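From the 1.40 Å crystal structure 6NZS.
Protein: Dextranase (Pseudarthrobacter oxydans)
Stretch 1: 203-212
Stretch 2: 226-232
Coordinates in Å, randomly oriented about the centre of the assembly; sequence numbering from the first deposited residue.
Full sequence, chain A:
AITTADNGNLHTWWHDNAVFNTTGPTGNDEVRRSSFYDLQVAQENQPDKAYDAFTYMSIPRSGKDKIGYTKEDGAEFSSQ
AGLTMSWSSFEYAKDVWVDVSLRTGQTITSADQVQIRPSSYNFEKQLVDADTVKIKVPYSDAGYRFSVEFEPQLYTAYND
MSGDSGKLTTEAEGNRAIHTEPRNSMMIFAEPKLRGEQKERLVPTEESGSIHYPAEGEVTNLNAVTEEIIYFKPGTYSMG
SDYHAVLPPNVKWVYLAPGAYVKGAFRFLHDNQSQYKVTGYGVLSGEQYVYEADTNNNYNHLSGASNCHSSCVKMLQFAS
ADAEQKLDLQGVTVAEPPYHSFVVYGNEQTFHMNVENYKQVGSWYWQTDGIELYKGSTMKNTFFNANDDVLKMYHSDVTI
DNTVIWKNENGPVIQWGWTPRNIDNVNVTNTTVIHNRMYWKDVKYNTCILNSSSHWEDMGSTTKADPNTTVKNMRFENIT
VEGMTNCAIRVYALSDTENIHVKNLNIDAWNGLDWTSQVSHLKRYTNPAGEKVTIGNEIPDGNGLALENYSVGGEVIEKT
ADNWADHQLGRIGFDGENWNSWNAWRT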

# COMPACT_ATOMS: atom_id res chain seq x y z
N VAL A 203 -6.71 -22.34 3.78
CA VAL A 203 -7.60 -22.80 2.71
C VAL A 203 -8.68 -23.68 3.32
O VAL A 203 -8.37 -24.77 3.81
N PRO A 204 -9.94 -23.27 3.28
CA PRO A 204 -10.98 -24.07 3.94
C PRO A 204 -11.28 -25.34 3.17
O PRO A 204 -11.13 -25.42 1.95
N THR A 205 -11.68 -26.36 3.93
CA THR A 205 -12.27 -27.57 3.37
C THR A 205 -13.63 -27.77 4.01
O THR A 205 -14.03 -27.04 4.92
N GLU A 206 -14.35 -28.79 3.53
CA GLU A 206 -15.64 -29.12 4.10
C GLU A 206 -15.55 -29.49 5.58
O GLU A 206 -16.56 -29.47 6.28
N GLU A 207 -14.35 -29.83 6.06
CA GLU A 207 -14.16 -30.08 7.48
C GLU A 207 -14.02 -28.80 8.30
O GLU A 207 -14.11 -28.86 9.53
N SER A 208 -13.82 -27.65 7.65
CA SER A 208 -13.67 -26.39 8.36
C SER A 208 -15.00 -25.84 8.86
O SER A 208 -15.01 -25.02 9.79
N GLY A 209 -16.10 -26.26 8.27
CA GLY A 209 -17.41 -25.72 8.59
C GLY A 209 -18.30 -25.83 7.38
O GLY A 209 -17.90 -26.31 6.32
N SER A 210 -19.53 -25.36 7.54
CA SER A 210 -20.44 -25.32 6.40
C SER A 210 -19.97 -24.24 5.43
O SER A 210 -19.49 -23.18 5.84
N ILE A 211 -20.12 -24.51 4.14
CA ILE A 211 -19.58 -23.64 3.09
C ILE A 211 -20.68 -23.27 2.10
O ILE A 211 -21.40 -24.14 1.59
N HIS A 212 -20.79 -21.97 1.81
CA HIS A 212 -21.57 -21.47 0.70
C HIS A 212 -20.62 -21.13 -0.45
O HIS A 212 -19.64 -20.40 -0.25
N THR A 226 -26.47 -18.61 5.40
CA THR A 226 -26.52 -19.24 6.71
C THR A 226 -25.30 -20.09 7.02
O THR A 226 -25.17 -20.57 8.15
N GLU A 227 -24.40 -20.28 6.06
CA GLU A 227 -23.22 -21.11 6.28
C GLU A 227 -22.13 -20.32 7.01
O GLU A 227 -22.23 -19.10 7.21
N GLU A 228 -21.08 -21.03 7.41
CA GLU A 228 -19.99 -20.43 8.17
C GLU A 228 -18.90 -19.85 7.29
O GLU A 228 -18.15 -18.98 7.75
N ILE A 229 -18.78 -20.32 6.05
CA ILE A 229 -17.67 -19.98 5.17
C ILE A 229 -18.24 -19.63 3.81
O ILE A 229 -19.10 -20.35 3.29
N ILE A 230 -17.77 -18.54 3.22
CA ILE A 230 -18.10 -18.18 1.85
C ILE A 230 -16.85 -18.40 1.02
O ILE A 230 -15.81 -17.78 1.28
N TYR A 231 -16.94 -19.31 0.05
CA TYR A 231 -15.79 -19.80 -0.71
C TYR A 231 -16.01 -19.42 -2.17
O TYR A 231 -16.92 -19.95 -2.81
N PHE A 232 -15.18 -18.52 -2.69
CA PHE A 232 -15.27 -18.10 -4.09
C PHE A 232 -14.30 -18.95 -4.90
O PHE A 232 -13.08 -18.80 -4.80

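Thr-226 (chi1 53°, p) points sideways and its closest side-chain approach to stretch 1, OG1 to Ser-210 OG, is 6.8 Å, so the packing begins at Glu-227. Its CA-to-CB bond points toward stretch 1, and chi1 m with chi2 p folds the chain along the partner backbone: CG lies 3.7 Å from Ile-211 C, and OE1 lies 3.4 Å from His-212 CB. Two waters extend this reach. One donates to Glu-227 OE2 (3.2 Å from its O) and to Ile-211 O (2.9 Å from its O); the second donates to Glu-227 OE2 and also binds His-212 ND1, its O 2.8 Å from each.

Glu-228 starts out sideways, but its m, t rotamer brings the carboxylate back, and OE1 accepts from Ser-210 N at 3.1 Å with a 156° angle. Ser-210, chi1 p, returns a contact: its OG accepts from Glu-228 N at 3.0 Å. Gly-209 CA sits 3.2 Å from Glu-228 OE1; an ideal CB there would be 2.7 Å from that oxygen, a clash, and the backbone angles by themselves call for glycine.

Ile-229 (m, t) shares a sheet face with Ile-211, also m, t, in a parallel bridge. Its CD1 reaches Ser-208 CB at 3.6 Å, its CG2 meets Pro-204 CG at 4.0 Å, and its CB lies 4.0 Å from Ile-211 CG1. Ser-208 OG, chi1 m, accepts from Thr-205 N at 2.9 Å, tying down the turn beside this cluster.

Ile-230 (m, t) turns to the face bearing His-212, where its CG2 approaches the imidazole edge, 4.3 Å from His-212 CD2. Tyr-231, chi1 t, points toward stretch 1: its CB packs 3.5 Å from Ile-211 CG2, and its CD2 lies 3.7 Å from Pro-204 CG. Phe-232 (m) points away and makes no contact.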

# COMPACT_ATOMS: atom_id res chain seq x y z
CB VAL A 203 -6.83 -23.57 1.63
CG1 VAL A 203 -7.78 -24.03 0.52
CG2 VAL A 203 -5.70 -22.72 1.04
CB PRO A 204 -12.19 -23.13 3.97
CG PRO A 204 -11.96 -22.13 2.90
CD PRO A 204 -10.48 -22.07 2.63
CB THR A 205 -11.39 -28.81 3.63
OG1 THR A 205 -11.52 -29.19 5.01
CG2 THR A 205 -9.93 -28.52 3.33
CB GLU A 206 -16.30 -30.26 3.32
CG GLU A 206 -16.65 -29.91 1.88
CD GLU A 206 -17.91 -29.07 1.76
OE1 GLU A 206 -18.12 -28.45 0.70
OE2 GLU A 206 -18.69 -29.03 2.74
CB GLU A 207 -12.94 -30.98 7.70
CG GLU A 207 -13.08 -32.35 7.05
CD GLU A 207 -12.17 -33.38 7.67
OE1 GLU A 207 -11.07 -33.00 8.14
OE2 GLU A 207 -12.55 -34.57 7.69
CB SER A 208 -13.01 -25.35 7.45
OG SER A 208 -11.86 -25.86 6.81
CB SER A 210 -21.87 -25.04 6.86
OG SER A 210 -21.96 -23.84 7.60
CB ILE A 211 -18.42 -24.31 2.33
CG1 ILE A 211 -17.28 -24.66 3.28
CG2 ILE A 211 -17.92 -23.38 1.23
CD1 ILE A 211 -16.16 -25.44 2.62
CB HIS A 212 -22.33 -20.21 1.12
CG HIS A 212 -23.01 -19.50 -0.02
ND1 HIS A 212 -24.11 -20.02 -0.67
CD2 HIS A 212 -22.73 -18.33 -0.64
CE1 HIS A 212 -24.48 -19.20 -1.63
NE2 HIS A 212 -23.66 -18.16 -1.63
CB THR A 226 -27.78 -20.10 6.85
OG1 THR A 226 -27.85 -21.00 5.73
CG2 THR A 226 -29.03 -19.23 6.88
CB GLU A 227 -22.70 -21.65 4.95
CG GLU A 227 -23.61 -22.69 4.29
CD GLU A 227 -24.71 -22.08 3.42
OE1 GLU A 227 -24.81 -20.84 3.35
OE2 GLU A 227 -25.47 -22.86 2.82
CB GLU A 228 -19.35 -21.49 9.06
CG GLU A 228 -20.23 -22.00 10.19
CD GLU A 228 -19.56 -23.15 10.92
OE1 GLU A 228 -19.61 -24.28 10.42
OE2 GLU A 228 -18.96 -22.90 11.99
CB ILE A 229 -16.71 -21.17 5.04
CG1 ILE A 229 -16.14 -21.57 6.40
CG2 ILE A 229 -15.59 -20.88 4.02
CD1 ILE A 229 -15.56 -22.96 6.42
CB ILE A 230 -18.61 -16.73 1.73
CG1 ILE A 230 -19.83 -16.52 2.64
CG2 ILE A 230 -18.95 -16.42 0.28
CD1 ILE A 230 -20.26 -15.08 2.77
CB TYR A 231 -15.72 -21.31 -0.55
CG TYR A 231 -14.51 -22.02 -1.14
CD1 TYR A 231 -14.22 -21.97 -2.50
CD2 TYR A 231 -13.69 -22.79 -0.32
CE1 TYR A 231 -13.13 -22.64 -3.02
CE2 TYR A 231 -12.59 -23.45 -0.84
CZ TYR A 231 -12.32 -23.37 -2.19
OH TYR A 231 -11.23 -24.04 -2.71
CB PHE A 232 -14.93 -16.62 -4.24
CG PHE A 232 -15.98 -15.69 -3.71
CD1 PHE A 232 -15.96 -15.28 -2.39
CD2 PHE A 232 -16.98 -15.20 -4.55
CE1 PHE A 232 -16.93 -14.42 -1.90
CE2 PHE A 232 -17.95 -14.33 -4.07
CZ PHE A 232 -17.92 -13.94 -2.74
O HOH W 1 -24.04 -24.28 0.38
O HOH W 2 -25.52 -22.30 0.06